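PDB 4GS3: single-stranded DNA-binding protein from Thermoanaerobacter tengcongensis, which probably binds single-stranded DNA, as a PriB protein associated with the primosome, and is represented here by its N-terminal oligonucleotide/oligosaccharide-binding (OB) domain. Local coordinates for residues A[42-45]-A[49-52]; A[34-39]-A[59-64]; A[22-27]-A[64-69]. All coordinates share one frame; numbering follows the deposited sequence.

Interaction 1. Residues A[42-45]-A[49-52]; sequences VPRL and KDYL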
ATOM      1  N   VAL A  42      -4.605   3.454   9.038  1.00 10.07           N
ATOM      2  CA  VAL A  42      -5.910   2.855   9.047  1.00 10.36           C
ATOM      3  C   VAL A  42      -6.527   3.000  10.425  1.00 11.15           C
ATOM      4  O   VAL A  42      -6.011   2.433  11.390  1.00 12.23           O
ATOM      5  CB  VAL A  42      -5.875   1.344   8.641  1.00 11.09           C
ATOM      6  CG1 VAL A  42      -7.254   0.746   8.607  1.00 13.15           C
ATOM      7  CG2 VAL A  42      -5.201   1.220   7.265  1.00 12.71           C
ATOM      8  N   PRO A  43      -7.634   3.760  10.557  1.00 12.97           N
ATOM      9  CA  PRO A  43      -8.182   3.979  11.900  1.00 13.95           C
ATOM     10  C   PRO A  43      -8.993   2.809  12.424  1.00 15.40           C
ATOM     11  O   PRO A  43      -9.779   2.220  11.705  1.00 18.86           O
ATOM     12  CB  PRO A  43      -9.069   5.206  11.639  1.00 16.84           C
ATOM     13  CG  PRO A  43      -9.553   5.042  10.201  1.00 17.81           C
ATOM     14  CD  PRO A  43      -8.359   4.468   9.484  1.00 14.44           C
ATOM     15  N   ARG A  44      -8.824   2.462  13.701  1.00 16.11           N
ATOM     16  CA  ARG A  44      -9.685   1.536  14.387  1.00 17.64           C
ATOM     17  C   ARG A  44     -10.954   2.230  14.863  1.00 20.30           C
ATOM     18  O   ARG A  44     -11.034   3.470  14.935  1.00 23.58           O
ATOM     19  CB  ARG A  44      -8.985   0.942  15.591  1.00 17.67           C
ATOM     20  CG  ARG A  44      -7.736   0.159  15.249  1.00 17.38           C
ATOM     21  CD  ARG A  44      -7.223  -0.638  16.463  1.00 18.19           C
ATOM     22  NE  ARG A  44      -5.861  -1.055  16.274  1.00 16.60           N
ATOM     23  CZ  ARG A  44      -5.050  -1.523  17.204  1.00 15.42           C
ATOM     24  NH1 ARG A  44      -5.437  -1.680  18.464  1.00 18.18           N
ATOM     25  NH2 ARG A  44      -3.811  -1.869  16.921  1.00 16.42           N
ATOM     26  N   LEU A  45     -11.983   1.466  15.200  1.00 25.77           N
ATOM     27  CA  LEU A  45     -13.214   2.045  15.779  1.00 29.96           C
ATOM     28  C   LEU A  45     -12.912   2.977  16.940  1.00 31.05           C
ATOM     29  O   LEU A  45     -13.548   4.023  17.056  1.00 35.84           O
ATOM     30  CB  LEU A  45     -14.157   0.943  16.258  1.00 37.15           C
ATOM     31  CG  LEU A  45     -15.542   1.297  16.750  1.00 39.93           C
ATOM     32  CD1 LEU A  45     -16.504   1.756  15.649  1.00 46.83           C
ATOM     33  CD2 LEU A  45     -16.172   0.104  17.460  1.00 43.48           C
ATOM     34  N   LYS A  49      -4.782   4.311  15.622  1.00 15.10           N
ATOM     35  CA  LYS A  49      -4.418   4.039  14.246  1.00 13.71           C
ATOM     36  C   LYS A  49      -3.456   2.880  14.146  1.00 13.39           C
ATOM     37  O   LYS A  49      -2.568   2.726  14.979  1.00 15.93           O
ATOM     38  CB  LYS A  49      -3.723   5.244  13.599  1.00 17.25           C
ATOM     39  CG  LYS A  49      -4.441   6.563  13.798  1.00 22.05           C
ATOM     40  CD  LYS A  49      -5.758   6.613  13.111  1.00 25.99           C
ATOM     41  CE  LYS A  49      -6.255   8.055  13.011  1.00 28.99           C
ATOM     42  NZ  LYS A  49      -6.778   8.459  14.352  1.00 32.97           N
ATOM     43  N   ASP A  50      -3.596   2.108  13.072  1.00 11.55           N
ATOM     44  CA  ASP A  50      -2.571   1.177  12.604  1.00 10.68           C
ATOM     45  C   ASP A  50      -1.815   1.779  11.449  1.00 10.12           C
ATOM     46  O   ASP A  50      -2.416   2.445  10.601  1.00 11.93           O
ATOM     47  CB  ASP A  50      -3.207  -0.165  12.232  1.00 11.39           C
ATOM     48  CG  ASP A  50      -3.744  -0.863  13.467  1.00 12.09           C
ATOM     49  OD1 ASP A  50      -2.907  -1.234  14.326  1.00 13.25           O
ATOM     50  OD2 ASP A  50      -4.987  -1.047  13.593  1.00 13.71           O
ATOM     51  N   TYR A  51      -0.509   1.573  11.430  1.00  9.70           N
ATOM     52  CA  TYR A  51       0.381   2.084  10.422  1.00  9.81           C
ATOM     53  C   TYR A  51       0.943   0.882   9.671  1.00  9.59           C
ATOM     54  O   TYR A  51       1.732   0.106  10.226  1.00 10.85           O
ATOM     55  CB  TYR A  51       1.523   2.916  11.037  1.00 11.00           C
ATOM     56  CG  TYR A  51       0.915   4.145  11.678  1.00 11.86           C
ATOM     57  CD1 TYR A  51       0.444   5.174  10.885  1.00 14.31           C
ATOM     58  CD2 TYR A  51       0.807   4.280  13.038  1.00 15.79           C
ATOM     59  CE1 TYR A  51      -0.104   6.320  11.387  1.00 16.22           C
ATOM     60  CE2 TYR A  51       0.201   5.435  13.606  1.00 18.74           C
ATOM     61  CZ  TYR A  51      -0.243   6.416  12.754  1.00 17.55           C
ATOM     62  OH  TYR A  51      -0.838   7.553  13.241  1.00 24.11           O
ATOM     63  N   LEU A  52       0.490   0.695   8.434  1.00  9.79           N
ATOM     64  CA  LEU A  52       0.646  -0.557   7.732  1.00  9.32           C
ATOM     65  C   LEU A  52       1.461  -0.385   6.463  1.00  9.26           C
ATOM     66  O   LEU A  52       1.270   0.568   5.720  1.00 10.02           O
ATOM     67  CB  LEU A  52      -0.707  -1.181   7.407  1.00 10.30           C
ATOM     68  CG  LEU A  52      -1.583  -1.365   8.635  1.00 11.61           C
ATOM     69  CD1 LEU A  52      -2.929  -1.911   8.310  1.00 13.53           C
ATOM     70  CD2 LEU A  52      -0.936  -2.260   9.687  1.00 12.47           C
TER
HETATM   71  O   HOH W   1      -6.834  -0.428  11.769  1.00 12.74           O
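The carboxylate of Asp-50 lies at the edge of the Arg-44 guanidinium, near its plane, the two planes 27° apart. Arg-44 approaches side-on with two nitrogens. Arg-44 NE donates to Asp-50 OD2 at 2.8 Å, on its syn side but out of the carboxylate plane. Arg-44 NH2 donates to Asp-50 OD1 at 2.8 Å, using the syn lone pair. Both bonds are nearly straight and form one salt bridge. The extended Arg-44 chain carries the group across to the neighbouring strand. Asp-50 OD2 has a second donor, a water at 2.7 Å that also donates to Val-42 O at 3.0 Å. Beneath lies the antiparallel hairpin of strands 33-43 and 49-57. Val-42 N donates to Asp-50 O at 2.9 Å, and Asp-50 N donates to Val-42 O at 3.0 Å. Val-42 CG2 touches Leu-52 CD1 at 4.0 Å. In the next, non-hydrogen-bonded pair, Lys-49 CD packs against Pro-43 CB at 3.9 Å. Lys-49 NZ turns to Glu-47 O. With an alanine in place of Asp-50, the Arg-44 guanidinium would probably lose its charged mate and swing, and the water one acceptor. The paired charges probably help hold the hairpin end together; two bonds fix how the groups turn.

Interaction 2. Residues A[34-39]-A[59-64]; sequences KFFNFI and RLFEGM
Phe-36 and Phe-61 form an offset edge-to-face (T-shaped) aromatic pair. The edge of Phe-61 is turned toward the face of Phe-36. The ring centroids are 5.8 Å apart and the planes stand at 79°. Two neighbouring atoms of Phe-61 do the touching. Phe-61 CE1 and Phe-61 CZ each lie 4.1 Å from Phe-36 CD1. The contact is small and has no hydrogen bond across it. Each ring owes its place to its first torsion. Phe-36 has CG anti to its carbonyl carbon (chi1 -63°), and the ring leaves the strand toward the loop. Phe-61 has CG between its backbone N and carbonyl carbon (chi1 66°), and the ring reaches back toward the strand.

The backbone behind Phe-61 is a type II beta turn from Phe-61 to Met-64. It is closed by Met-64 N donating to Phe-61 O at 2.8 Å. Gly-63 takes the third position with a positive phi, where a side chain would press on the carbonyl oxygen before it. Met-64 O lies at the edge of the Phe-61 ring, in its plane. The Phe-36 backbone is hydrogen-bonded to the backbone of Ile-56 of strand 49-57. Leu-24 touches both Phe-36 and Phe-61, and Leu-66 also touches Phe-61.

The surrounding topology is that of an OB barrel. Segment 34-39 belongs to the long strand 33-43. Segment 59-64 belongs to the connection between strands 49-57 and 71-82. Many OB folds carry a helix in that connection; here the connection lays an aromatic side chain against one from a barrel strand.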
ATOM      1  N   LYS A  34       8.775  -0.682 -11.901  1.00 18.34           N
ATOM      2  CA  LYS A  34       9.091   0.120 -10.718  1.00 18.23           C
ATOM      3  C   LYS A  34       8.088  -0.201  -9.594  1.00 16.93           C
ATOM      4  O   LYS A  34       6.871  -0.213  -9.815  1.00 19.05           O
ATOM      5  CB  LYS A  34       9.048   1.604 -11.023  1.00 21.36           C
ATOM      6  CG  LYS A  34       9.992   2.078 -12.127  1.00 27.24           C
ATOM      7  CD  LYS A  34       9.665   3.525 -12.515  1.00 34.64           C
ATOM      8  CE  LYS A  34      10.818   4.255 -13.202  1.00 38.94           C
ATOM      9  NZ  LYS A  34      11.032   3.747 -14.590  1.00 44.71           N
ATOM     10  N   PHE A  35       8.605  -0.449  -8.405  1.00 16.55           N
ATOM     11  CA  PHE A  35       7.859  -0.683  -7.209  1.00 15.48           C
ATOM     12  C   PHE A  35       8.158   0.424  -6.184  1.00 15.33           C
ATOM     13  O   PHE A  35       9.279   0.924  -6.061  1.00 20.14           O
ATOM     14  CB  PHE A  35       8.124  -2.085  -6.616  1.00 18.74           C
ATOM     15  CG  PHE A  35       7.552  -3.186  -7.493  1.00 19.48           C
ATOM     16  CD1 PHE A  35       8.284  -3.602  -8.609  1.00 22.88           C
ATOM     17  CD2 PHE A  35       6.323  -3.751  -7.206  1.00 21.00           C
ATOM     18  CE1 PHE A  35       7.773  -4.596  -9.411  1.00 26.49           C
ATOM     19  CE2 PHE A  35       5.836  -4.738  -8.037  1.00 23.89           C
ATOM     20  CZ  PHE A  35       6.540  -5.141  -9.143  1.00 27.61           C
ATOM     21  N   PHE A  36       7.106   0.714  -5.428  1.00 14.01           N
ATOM     22  CA  PHE A  36       7.130   1.742  -4.416  1.00 13.65           C
ATOM     23  C   PHE A  36       6.577   1.185  -3.094  1.00 13.10           C
ATOM     24  O   PHE A  36       5.662   0.362  -3.115  1.00 15.25           O
ATOM     25  CB  PHE A  36       6.271   2.901  -4.822  1.00 14.65           C
ATOM     26  CG  PHE A  36       6.769   3.573  -6.087  1.00 16.09           C
ATOM     27  CD1 PHE A  36       6.439   3.022  -7.317  1.00 18.27           C
ATOM     28  CD2 PHE A  36       7.556   4.667  -6.022  1.00 17.72           C
ATOM     29  CE1 PHE A  36       6.900   3.595  -8.472  1.00 22.48           C
ATOM     30  CE2 PHE A  36       7.998   5.284  -7.203  1.00 23.29           C
ATOM     31  CZ  PHE A  36       7.672   4.738  -8.407  1.00 24.62           C
ATOM     32  N   ASN A  37       7.113   1.655  -2.006  1.00 12.85           N
ATOM     33  CA  ASN A  37       6.612   1.353  -0.683  1.00 12.69           C
ATOM     34  C   ASN A  37       6.021   2.606  -0.063  1.00 11.56           C
ATOM     35  O   ASN A  37       6.519   3.713  -0.297  1.00 13.92           O
ATOM     36  CB  ASN A  37       7.801   0.941   0.216  1.00 15.42           C
ATOM     37  CG  ASN A  37       8.437  -0.366  -0.152  1.00 16.56           C
ATOM     38  OD1 ASN A  37       7.787  -1.357  -0.467  1.00 20.43           O
ATOM     39  ND2 ASN A  37       9.753  -0.397  -0.086  1.00 22.43           N
ATOM     40  N   PHE A  38       4.993   2.457   0.775  1.00 10.75           N
ATOM     41  CA  PHE A  38       4.468   3.563   1.539  1.00 10.57           C
ATOM     42  C   PHE A  38       3.746   2.997   2.761  1.00  9.74           C
ATOM     43  O   PHE A  38       3.404   1.823   2.797  1.00 11.18           O
ATOM     44  CB  PHE A  38       3.556   4.471   0.728  1.00 11.48           C
ATOM     45  CG  PHE A  38       2.267   3.881   0.272  1.00 11.46           C
ATOM     46  CD1 PHE A  38       2.191   3.125  -0.884  1.00 12.86           C
ATOM     47  CD2 PHE A  38       1.104   4.092   0.985  1.00 11.94           C
ATOM     48  CE1 PHE A  38       1.001   2.627  -1.349  1.00 13.70           C
ATOM     49  CE2 PHE A  38      -0.102   3.593   0.530  1.00 12.92           C
ATOM     50  CZ  PHE A  38      -0.141   2.873  -0.648  1.00 14.09           C
ATOM     51  N   ILE A  39       3.459   3.861   3.733  1.00  9.86           N
ATOM     52  CA  ILE A  39       2.686   3.488   4.897  1.00  9.28           C
ATOM     53  C   ILE A  39       1.275   4.022   4.792  1.00  9.20           C
ATOM     54  O   ILE A  39       1.068   5.182   4.422  1.00 10.14           O
ATOM     55  CB  ILE A  39       3.364   4.067   6.161  1.00 10.21           C
ATOM     56  CG1 ILE A  39       4.804   3.545   6.294  1.00 11.33           C
ATOM     57  CG2 ILE A  39       2.529   3.791   7.421  1.00 11.16           C
ATOM     58  CD1 ILE A  39       4.948   2.050   6.307  1.00 13.40           C
ATOM     59  N   ARG A  59       2.470  -0.012 -12.275  1.00 23.78           N
ATOM     60  CA  ARG A  59       1.376  -0.431 -13.162  1.00 25.67           C
ATOM     61  C   ARG A  59       0.009  -0.201 -12.559  1.00 24.78           C
ATOM     62  O   ARG A  59      -0.940  -0.054 -13.275  1.00 29.89           O
ATOM     63  CB  ARG A  59       1.408  -1.922 -13.501  1.00 31.02           C
ATOM     64  CG  ARG A  59       2.736  -2.544 -13.728  1.00 37.45           C
ATOM     65  CD  ARG A  59       2.723  -3.750 -14.632  1.00 38.15           C
ATOM     66  NE  ARG A  59       3.351  -3.229 -15.815  1.00 44.25           N
ATOM     67  CZ  ARG A  59       2.705  -2.865 -16.918  1.00 45.60           C
ATOM     68  NH1 ARG A  59       3.377  -2.273 -17.886  1.00 39.00           N
ATOM     69  NH2 ARG A  59       1.393  -3.059 -17.016  1.00 51.98           N
ATOM     70  N   LEU A  60      -0.123  -0.262 -11.241  1.00 20.02           N
ATOM     71  CA  LEU A  60      -1.475  -0.238 -10.685  1.00 22.40           C
ATOM     72  C   LEU A  60      -2.122   1.063 -10.338  1.00 26.91           C
ATOM     73  O   LEU A  60      -3.282   1.145  -9.915  1.00 32.49           O
ATOM     74  CB  LEU A  60      -1.415  -0.928  -9.301  1.00 24.51           C
ATOM     75  CG  LEU A  60      -1.512  -2.421  -9.390  1.00 28.15           C
ATOM     76  CD1 LEU A  60      -1.508  -2.935  -7.947  1.00 35.49           C
ATOM     77  CD2 LEU A  60      -2.734  -2.977 -10.105  1.00 31.25           C
ATOM     78  N   PHE A  61      -1.246   2.066 -10.408  1.00 30.41           N
ATOM     79  CA  PHE A  61      -1.822   3.367  -9.964  1.00 34.40           C
ATOM     80  C   PHE A  61      -1.592   4.347 -11.094  1.00 37.81           C
ATOM     81  O   PHE A  61      -1.678   5.569 -10.893  1.00 37.99           O
ATOM     82  CB  PHE A  61      -1.310   3.797  -8.608  1.00 35.08           C
ATOM     83  CG  PHE A  61       0.161   4.153  -8.446  1.00 36.38           C
ATOM     84  CD1 PHE A  61       1.128   3.203  -8.118  1.00 33.56           C
ATOM     85  CD2 PHE A  61       0.572   5.473  -8.632  1.00 38.24           C
ATOM     86  CE1 PHE A  61       2.459   3.532  -7.952  1.00 34.42           C
ATOM     87  CE2 PHE A  61       1.907   5.800  -8.479  1.00 37.87           C
ATOM     88  CZ  PHE A  61       2.855   4.839  -8.198  1.00 36.62           C
ATOM     89  N   GLU A  62      -1.357   3.811 -12.290  1.00 40.89           N
ATOM     90  CA  GLU A  62      -1.474   4.684 -13.436  1.00 46.04           C
ATOM     91  C   GLU A  62      -2.838   5.368 -13.403  1.00 46.63           C
ATOM     92  O   GLU A  62      -3.872   4.760 -13.133  1.00 56.88           O
ATOM     93  CB  GLU A  62      -1.353   3.929 -14.752  1.00 51.50           C
ATOM     94  CG  GLU A  62      -0.758   4.911 -15.769  1.00 54.27           C
ATOM     95  CD  GLU A  62       0.763   4.752 -15.807  1.00 59.10           C
ATOM     96  OE1 GLU A  62       1.186   3.864 -16.574  1.00 66.67           O
ATOM     97  OE2 GLU A  62       1.494   5.472 -15.095  1.00 70.05           O
ATOM     98  N   GLY A  63      -2.795   6.660 -13.588  1.00 45.76           N
ATOM     99  CA  GLY A  63      -4.013   7.452 -13.551  1.00 45.87           C
ATOM    100  C   GLY A  63      -4.236   8.156 -12.238  1.00 44.86           C
ATOM    101  O   GLY A  63      -4.847   9.225 -12.106  1.00 46.65           O
ATOM    102  N   MET A  64      -3.709   7.519 -11.168  1.00 40.59           N
ATOM    103  CA  MET A  64      -4.074   8.197  -9.921  1.00 37.35           C
ATOM    104  C   MET A  64      -2.830   8.776  -9.271  1.00 33.70           C
ATOM    105  O   MET A  64      -1.673   8.446  -9.515  1.00 40.77           O
ATOM    106  CB  MET A  64      -4.828   7.254  -9.018  1.00 40.93           C
ATOM    107  CG  MET A  64      -4.162   6.138  -8.259  1.00 43.98           C
ATOM    108  SD  MET A  64      -4.789   4.452  -8.572  1.00 80.99           S
ATOM    109  CE  MET A  64      -6.533   4.658  -8.367  1.00 40.24           C
TER

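Interaction 3. Residues A[22-27]-A[64-69]; sequences TPLEFS and MNLEVG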
ATOM      1  N   THR A  22       2.854   8.094   4.656  1.00 13.30           N
ATOM      2  CA  THR A  22       4.181   8.467   4.217  1.00 13.04           C
ATOM      3  C   THR A  22       4.182   8.369   2.678  1.00 13.03           C
ATOM      4  O   THR A  22       3.388   7.644   2.101  1.00 14.24           O
ATOM      5  CB  THR A  22       5.260   7.568   4.813  1.00 13.00           C
ATOM      6  OG1 THR A  22       5.142   6.243   4.249  1.00 13.79           O
ATOM      7  CG2 THR A  22       5.211   7.501   6.327  1.00 14.37           C
ATOM      8  N   PRO A  23       5.048   9.130   2.006  1.00 13.91           N
ATOM      9  CA  PRO A  23       4.976   9.176   0.541  1.00 15.05           C
ATOM     10  C   PRO A  23       5.468   7.880  -0.117  1.00 14.39           C
ATOM     11  O   PRO A  23       6.269   7.134   0.409  1.00 15.79           O
ATOM     12  CB  PRO A  23       5.858  10.320   0.149  1.00 16.65           C
ATOM     13  CG  PRO A  23       6.775  10.460   1.298  1.00 18.83           C
ATOM     14  CD  PRO A  23       6.047  10.088   2.525  1.00 14.62           C
ATOM     15  N   LEU A  24       5.029   7.699  -1.341  1.00 14.79           N
ATOM     16  CA  LEU A  24       5.555   6.575  -2.128  1.00 15.53           C
ATOM     17  C   LEU A  24       7.051   6.751  -2.308  1.00 15.72           C
ATOM     18  O   LEU A  24       7.559   7.763  -2.778  1.00 21.97           O
ATOM     19  CB  LEU A  24       4.844   6.447  -3.468  1.00 17.28           C
ATOM     20  CG  LEU A  24       3.604   5.513  -3.441  1.00 18.04           C
ATOM     21  CD1 LEU A  24       2.553   6.168  -2.560  1.00 17.88           C
ATOM     22  CD2 LEU A  24       3.165   5.241  -4.858  1.00 21.94           C
ATOM     23  N   GLU A  25       7.805   5.737  -1.914  1.00 15.61           N
ATOM     24  CA  GLU A  25       9.260   5.786  -1.969  1.00 17.77           C
ATOM     25  C   GLU A  25       9.662   4.673  -2.889  1.00 18.03           C
ATOM     26  O   GLU A  25       9.244   3.521  -2.708  1.00 18.58           O
ATOM     27  CB  GLU A  25       9.837   5.663  -0.560  1.00 20.49           C
ATOM     28  CG  GLU A  25       9.541   6.924   0.270  1.00 27.83           C
ATOM     29  CD  GLU A  25      10.006   7.167   1.684  1.00 29.91           C
ATOM     30  OE1 GLU A  25      10.808   6.266   2.110  1.00 36.70           O
ATOM     31  OE2 GLU A  25       9.678   8.202   2.428  1.00 31.99           O
ATOM     32  N   PHE A  26      10.442   4.981  -3.868  1.00 22.38           N
ATOM     33  CA  PHE A  26      10.916   3.980  -4.807  1.00 24.45           C
ATOM     34  C   PHE A  26      11.659   2.927  -4.040  1.00 26.18           C
ATOM     35  O   PHE A  26      12.535   3.254  -3.232  1.00 35.65           O
ATOM     36  CB  PHE A  26      11.783   4.733  -5.842  1.00 31.42           C
ATOM     37  CG  PHE A  26      12.422   3.749  -6.788  1.00 36.13           C
ATOM     38  CD1 PHE A  26      11.667   3.184  -7.815  1.00 38.30           C
ATOM     39  CD2 PHE A  26      13.730   3.381  -6.645  1.00 41.76           C
ATOM     40  CE1 PHE A  26      12.251   2.293  -8.669  1.00 40.78           C
ATOM     41  CE2 PHE A  26      14.322   2.497  -7.540  1.00 43.99           C
ATOM     42  CZ  PHE A  26      13.596   1.941  -8.570  1.00 43.56           C
ATOM     43  N   SER A  27      11.331   1.658  -4.275  1.00 29.30           N
ATOM     44  CA  SER A  27      12.196   0.650  -3.666  1.00 33.54           C
ATOM     45  C   SER A  27      13.199   0.185  -4.725  1.00 35.65           C
ATOM     46  O   SER A  27      14.399   0.429  -4.622  1.00 41.22           O
ATOM     47  CB  SER A  27      11.428  -0.555  -3.155  1.00 35.84           C
ATOM     48  OG  SER A  27      10.510  -1.036  -4.108  1.00 44.80           O
ATOM     49  N   MET A  64      -3.709   7.519 -11.168  1.00 40.59           N
ATOM     50  CA  MET A  64      -4.074   8.197  -9.921  1.00 37.35           C
ATOM     51  C   MET A  64      -2.830   8.776  -9.271  1.00 33.70           C
ATOM     52  O   MET A  64      -1.673   8.446  -9.515  1.00 40.77           O
ATOM     53  CB  MET A  64      -4.828   7.254  -9.018  1.00 40.93           C
ATOM     54  CG  MET A  64      -4.162   6.138  -8.259  1.00 43.98           C
ATOM     55  SD  MET A  64      -4.789   4.452  -8.572  1.00 80.99           S
ATOM     56  CE  MET A  64      -6.533   4.658  -8.367  1.00 40.24           C
ATOM     57  N   ASN A  65      -3.155   9.691  -8.375  1.00 28.68           N
ATOM     58  CA  ASN A  65      -2.149  10.358  -7.559  1.00 31.31           C
ATOM     59  C   ASN A  65      -2.314   9.713  -6.193  1.00 27.88           C
ATOM     60  O   ASN A  65      -3.452   9.586  -5.681  1.00 28.65           O
ATOM     61  CB  ASN A  65      -2.312  11.888  -7.646  1.00 35.31           C
ATOM     62  CG  ASN A  65      -1.818  12.590  -6.388  1.00 41.19           C
ATOM     63  OD1 ASN A  65      -2.351  12.424  -5.276  1.00 44.81           O
ATOM     64  ND2 ASN A  65      -0.783  13.395  -6.617  1.00 51.69           N
ATOM     65  N   LEU A  66      -1.180   9.291  -5.639  1.00 24.69           N
ATOM     66  CA  LEU A  66      -1.097   8.849  -4.260  1.00 19.90           C
ATOM     67  C   LEU A  66      -0.242   9.769  -3.368  1.00 18.87           C
ATOM     68  O   LEU A  66       0.590   9.277  -2.587  1.00 20.40           O
ATOM     69  CB  LEU A  66      -0.586   7.401  -4.280  1.00 19.92           C
ATOM     70  CG  LEU A  66      -1.486   6.438  -5.071  1.00 20.64           C
ATOM     71  CD1 LEU A  66      -0.789   5.062  -5.080  1.00 24.24           C
ATOM     72  CD2 LEU A  66      -2.889   6.373  -4.511  1.00 23.44           C
ATOM     73  N   GLU A  67      -0.513  11.054  -3.359  1.00 19.86           N
ATOM     74  CA  GLU A  67       0.141  11.966  -2.438  1.00 20.24           C
ATOM     75  C   GLU A  67      -0.287  11.661  -0.982  1.00 16.98           C
ATOM     76  O   GLU A  67      -1.366  11.113  -0.717  1.00 16.91           O
ATOM     77  CB  GLU A  67      -0.099  13.419  -2.744  1.00 27.47           C
ATOM     78  CG  GLU A  67       1.049  14.108  -3.545  1.00 38.98           C
ATOM     79  CD  GLU A  67       1.043  15.617  -3.538  1.00 42.08           C
ATOM     80  OE1 GLU A  67       1.779  16.369  -4.230  1.00 49.67           O
ATOM     81  OE2 GLU A  67       0.199  16.145  -2.743  1.00 50.62           O
ATOM     82  N   VAL A  68       0.529  12.028  -0.042  1.00 16.50           N
ATOM     83  CA  VAL A  68       0.189  11.951   1.389  1.00 15.54           C
ATOM     84  C   VAL A  68      -1.152  12.583   1.636  1.00 15.08           C
ATOM     85  O   VAL A  68      -1.397  13.681   1.090  1.00 18.75           O
ATOM     86  CB  VAL A  68       1.287  12.538   2.265  1.00 16.80           C
ATOM     87  CG1 VAL A  68       0.789  12.655   3.690  1.00 19.23           C
ATOM     88  CG2 VAL A  68       2.517  11.664   2.137  1.00 20.72           C
ATOM     89  N   GLY A  69      -2.046  11.892   2.365  1.00 14.64           N
ATOM     90  CA  GLY A  69      -3.363  12.316   2.658  1.00 14.93           C
ATOM     91  C   GLY A  69      -4.429  11.723   1.754  1.00 14.13           C
ATOM     92  O   GLY A  69      -5.582  11.807   2.073  1.00 16.84           O
TER
HETATM   93  O   HOH W   2       3.324   9.725  -2.364  1.00 20.84           O
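In this OB domain, the bend that leads into strand 25-30 packs against the loop that leads to strand 71-82. The contact is apolar and has two parts. In the first, Leu-24 meets Leu-66. Leu-24 CD1 lies 3.8 Å from Leu-66 CB and 3.7 Å from Leu-66 O. The other branch, Leu-24 CD2, lies 4.0 Å from Leu-66 CD1. The two side chains meet at a slant. Leu-66 is buried, and it also touches Ile-102 and Val-104 of strand 93-105.

In the second part, one methyl of Val-68 does the work. Its CG2 is anti to the carbonyl carbon, which puts it over the Thr-22 to Pro-23 link. Val-68 CG2 lies 3.6 Å from Pro-23 N and 3.9 Å from Pro-23 CD. The Pro-23 ring and the Val-68 side chain lie alongside each other, headed in the same direction.

Asn-65 shapes the loop. Asn-65 OD1 accepts from Glu-67 N at 3.0 Å in an Asx turn, with the donor above the amide carbonyl plane. Just beyond Val-68, Gly-69 is hydrogen-bonded through its backbone to Val-20.

A water joins the two backbones. It accepts from Leu-24 N at 2.8 Å and donates to Leu-66 O at 2.8 Å. The two segments share no direct hydrogen bond. The direct contact is therefore apolar packing, and the water adds a polar bridge between a backbone donor on one segment and an acceptor on the other.

Overall arrangement
Interactions 2 and 3 are neighbours, with centres about 7 Å apart. They share Met-64 and meet where Phe-61 CZ lies 3.4 Å from Leu-24 CD2. Together they place the loop between strands 49-57 and 71-82 against the barrel. Segments 22-27 and 34-39 also pair as strands: Glu-25 N lies 2.9 Å from Asn-37 O, a probable hydrogen bond. Interaction 1 is farther away, about 21 Å between centres from interaction 2 and about 18 Å from interaction 3. Interactions 1 and 2 lie on opposite sides of the chain's centre. Strand 33-43 serves both, and Ile-39 CG2 packs 3.9 Å from Tyr-51 CB.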